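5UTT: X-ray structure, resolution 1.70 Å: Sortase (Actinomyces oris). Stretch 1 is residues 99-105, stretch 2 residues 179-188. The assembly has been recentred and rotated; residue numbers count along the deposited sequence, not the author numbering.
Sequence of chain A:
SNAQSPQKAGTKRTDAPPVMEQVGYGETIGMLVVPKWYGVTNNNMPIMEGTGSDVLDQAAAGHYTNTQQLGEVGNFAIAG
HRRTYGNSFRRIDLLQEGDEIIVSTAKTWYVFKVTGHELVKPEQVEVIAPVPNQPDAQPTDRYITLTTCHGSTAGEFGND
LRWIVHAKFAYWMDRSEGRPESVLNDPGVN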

# COMPACT_ATOMS: atom_id res chain seq x y z
N ASP A 99 -2.70 3.16 -12.46
CA ASP A 99 -1.73 3.93 -11.69
C ASP A 99 -0.81 3.05 -10.85
O ASP A 99 -1.23 2.00 -10.33
CB ASP A 99 -2.48 4.91 -10.79
CG ASP A 99 -3.16 6.01 -11.56
OD1 ASP A 99 -2.71 6.35 -12.68
OD2 ASP A 99 -4.14 6.57 -11.05
N GLU A 100 0.44 3.48 -10.68
CA GLU A 100 1.39 2.68 -9.95
C GLU A 100 1.36 2.90 -8.47
O GLU A 100 1.25 4.06 -8.00
CB GLU A 100 2.81 3.01 -10.42
CG GLU A 100 3.16 2.31 -11.74
CD GLU A 100 4.54 2.59 -12.26
OE1 GLU A 100 5.16 3.58 -11.83
OE2 GLU A 100 5.03 1.80 -13.12
N ILE A 101 1.48 1.81 -7.72
CA ILE A 101 1.70 1.87 -6.25
C ILE A 101 3.02 1.14 -6.00
O ILE A 101 3.19 -0.05 -6.35
CB ILE A 101 0.54 1.25 -5.48
CG1 ILE A 101 -0.75 2.05 -5.72
CG2 ILE A 101 0.83 1.14 -3.99
CD1 ILE A 101 -1.94 1.48 -4.99
N ILE A 102 3.98 1.83 -5.42
CA ILE A 102 5.37 1.32 -5.39
C ILE A 102 5.78 1.19 -3.95
O ILE A 102 5.64 2.18 -3.16
CB ILE A 102 6.34 2.21 -6.18
CG1 ILE A 102 5.88 2.33 -7.64
CG2 ILE A 102 7.79 1.70 -6.05
CD1 ILE A 102 6.69 3.28 -8.48
N VAL A 103 6.30 -0.01 -3.59
CA VAL A 103 6.90 -0.17 -2.29
C VAL A 103 8.40 -0.34 -2.40
O VAL A 103 8.90 -1.19 -3.13
CB VAL A 103 6.25 -1.28 -1.42
CG1 VAL A 103 6.86 -1.27 -0.03
CG2 VAL A 103 4.75 -1.11 -1.43
N SER A 104 9.14 0.45 -1.67
CA SER A 104 10.59 0.25 -1.62
C SER A 104 10.98 -0.45 -0.31
O SER A 104 10.64 0.00 0.78
CB SER A 104 11.35 1.55 -1.84
OG SER A 104 11.23 2.45 -0.76
N THR A 105 11.78 -1.51 -0.43
CA THR A 105 12.41 -2.15 0.73
C THR A 105 13.91 -2.00 0.59
O THR A 105 14.40 -1.46 -0.41
CB THR A 105 12.00 -3.62 0.83
OG1 THR A 105 12.54 -4.37 -0.27
CG2 THR A 105 10.48 -3.75 0.89
N ARG A 179 15.84 1.37 -10.48
CA ARG A 179 14.58 1.78 -9.88
C ARG A 179 13.57 2.15 -10.98
O ARG A 179 13.96 2.38 -12.14
CB ARG A 179 14.83 2.91 -8.89
CG ARG A 179 15.06 4.25 -9.54
CD ARG A 179 15.43 5.27 -8.46
NE ARG A 179 15.67 6.57 -9.05
CZ ARG A 179 16.43 7.55 -8.52
NH1 ARG A 179 17.05 7.38 -7.38
NH2 ARG A 179 16.57 8.68 -9.17
N PRO A 180 12.27 2.18 -10.63
CA PRO A 180 11.28 2.52 -11.64
C PRO A 180 11.44 3.91 -12.22
O PRO A 180 11.80 4.85 -11.51
CB PRO A 180 9.96 2.43 -10.87
CG PRO A 180 10.24 1.47 -9.79
CD PRO A 180 11.63 1.80 -9.36
N GLU A 181 11.07 4.04 -13.49
CA GLU A 181 11.19 5.33 -14.18
C GLU A 181 10.37 6.43 -13.55
O GLU A 181 10.79 7.58 -13.60
CB GLU A 181 10.79 5.20 -15.65
CG GLU A 181 11.87 4.55 -16.51
CD GLU A 181 13.09 5.43 -16.76
OE1 GLU A 181 12.92 6.60 -17.17
OE2 GLU A 181 14.23 4.95 -16.55
N SER A 182 9.23 6.07 -12.96
CA SER A 182 8.34 7.04 -12.30
C SER A 182 8.95 7.64 -11.03
O SER A 182 8.50 8.69 -10.55
CB SER A 182 7.02 6.39 -11.91
OG SER A 182 7.22 5.28 -11.05
N VAL A 183 9.91 6.94 -10.44
CA VAL A 183 10.49 7.40 -9.18
C VAL A 183 11.37 8.60 -9.54
O VAL A 183 12.29 8.46 -10.32
CB VAL A 183 11.24 6.26 -8.46
CG1 VAL A 183 12.18 6.81 -7.39
CG2 VAL A 183 10.23 5.27 -7.88
N LEU A 184 11.08 9.77 -8.97
CA LEU A 184 11.75 11.01 -9.36
C LEU A 184 13.02 11.30 -8.58
O LEU A 184 13.87 12.04 -9.06
CB LEU A 184 10.83 12.21 -9.19
CG LEU A 184 9.57 12.26 -10.07
CD1 LEU A 184 8.79 13.53 -9.73
CD2 LEU A 184 9.91 12.16 -11.55
N ASN A 185 13.09 10.78 -7.37
CA ASN A 185 14.28 10.83 -6.55
C ASN A 185 14.21 9.70 -5.54
O ASN A 185 13.15 9.11 -5.35
CB ASN A 185 14.35 12.16 -5.79
CG ASN A 185 13.14 12.38 -4.89
OD1 ASN A 185 13.18 12.10 -3.70
ND2 ASN A 185 12.08 12.84 -5.45
N ASP A 186 15.34 9.45 -4.88
CA ASP A 186 15.39 8.36 -3.92
C ASP A 186 14.50 8.72 -2.76
O ASP A 186 14.70 9.77 -2.13
CB ASP A 186 16.83 8.11 -3.45
CG ASP A 186 17.06 6.68 -2.98
OD1 ASP A 186 16.11 6.04 -2.49
OD2 ASP A 186 18.22 6.21 -3.09
N PRO A 187 13.50 7.87 -2.45
CA PRO A 187 12.67 8.08 -1.27
C PRO A 187 13.43 7.86 0.01
O PRO A 187 13.09 8.47 1.04
CB PRO A 187 11.56 7.05 -1.41
CG PRO A 187 12.16 5.99 -2.26
CD PRO A 187 13.09 6.67 -3.20
N GLY A 188 14.49 7.05 -0.06
CA GLY A 188 15.27 6.69 1.10
C GLY A 188 16.76 6.87 0.81
O GLY A 188 17.17 7.77 0.06
O HOH W 1 7.56 3.42 -13.61

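Stretch 2 has no regular secondary structure, yet it packs against one face of a strand. Along residues 100-104 the side chains alternate, so that Glu100, Ile102 and Ser104 point toward stretch 2 while Ile101 and Val103 stay out of its reach. The three that face it run from charged through apolar to small and polar: Glu100 meets a serine hydroxyl, Ile102 meets apolar side chains, and Ser104 lies against a proline ring. The contact is modest, 198 Å² counted over both sides.

Arg179, at the start of stretch 2, is exposed and makes no contact with the strand. Pro180 makes the first one: its CB lies 4.1 Å from CD1 of Ile102, a buried apolar contact to which the compact ring suits the residue. Pro180 also opens a type I beta turn that runs to Val183 and is closed by a backbone hydrogen bond from Val183 N to Pro180 O, 3.0 Å. Glu181 and Ser182 hold the two central positions; Pro180 contributes its carbonyl O, and the turn does not call on the amide hydrogen that proline lacks.

Glu181, at the next corner, leads its carboxylate away from the strand and remains exposed, as a charged group readily can. Ser182 then turns back toward the strand and supplies the one direct hydrogen bond between the stretches: with chi1 in the p well, its OG donates to Glu100 OE1 at 2.8 Å. Glu100 has chi1 m, and its extended chi2 (t) carries the carboxylate out to the turn. Water 1 reinforces the link, donating to Glu100 OE1 at 3.0 Å and accepting from Ser182 N at 3.2 Å, so the backbone of the turn is tied to the same carboxylate. A short side chain suits Ser182, since its OG also lies 3.3 Å from CD1 of Ile102.

Val183 is directed sideways, but its CG2 still comes within 4.1 Å of Ile102 CD1. The isoleucine, m at chi1 and t at chi2, thus extends its terminal methyl to meet both Pro180 and Val183, and it has the largest area covered by the other stretch, 54 Å².

Leu184 and Asn185 are exposed and lie beyond reach of the strand. Asp186 steadies the chain locally, its OD1 accepting a hydrogen bond from Gly188 N at 3.1 Å, around the intervening Pro187. That proline points toward the strand and brings its CG to 4.0 Å from Ser104 OG, a van der Waals contact in which the small serine leaves room for the ring.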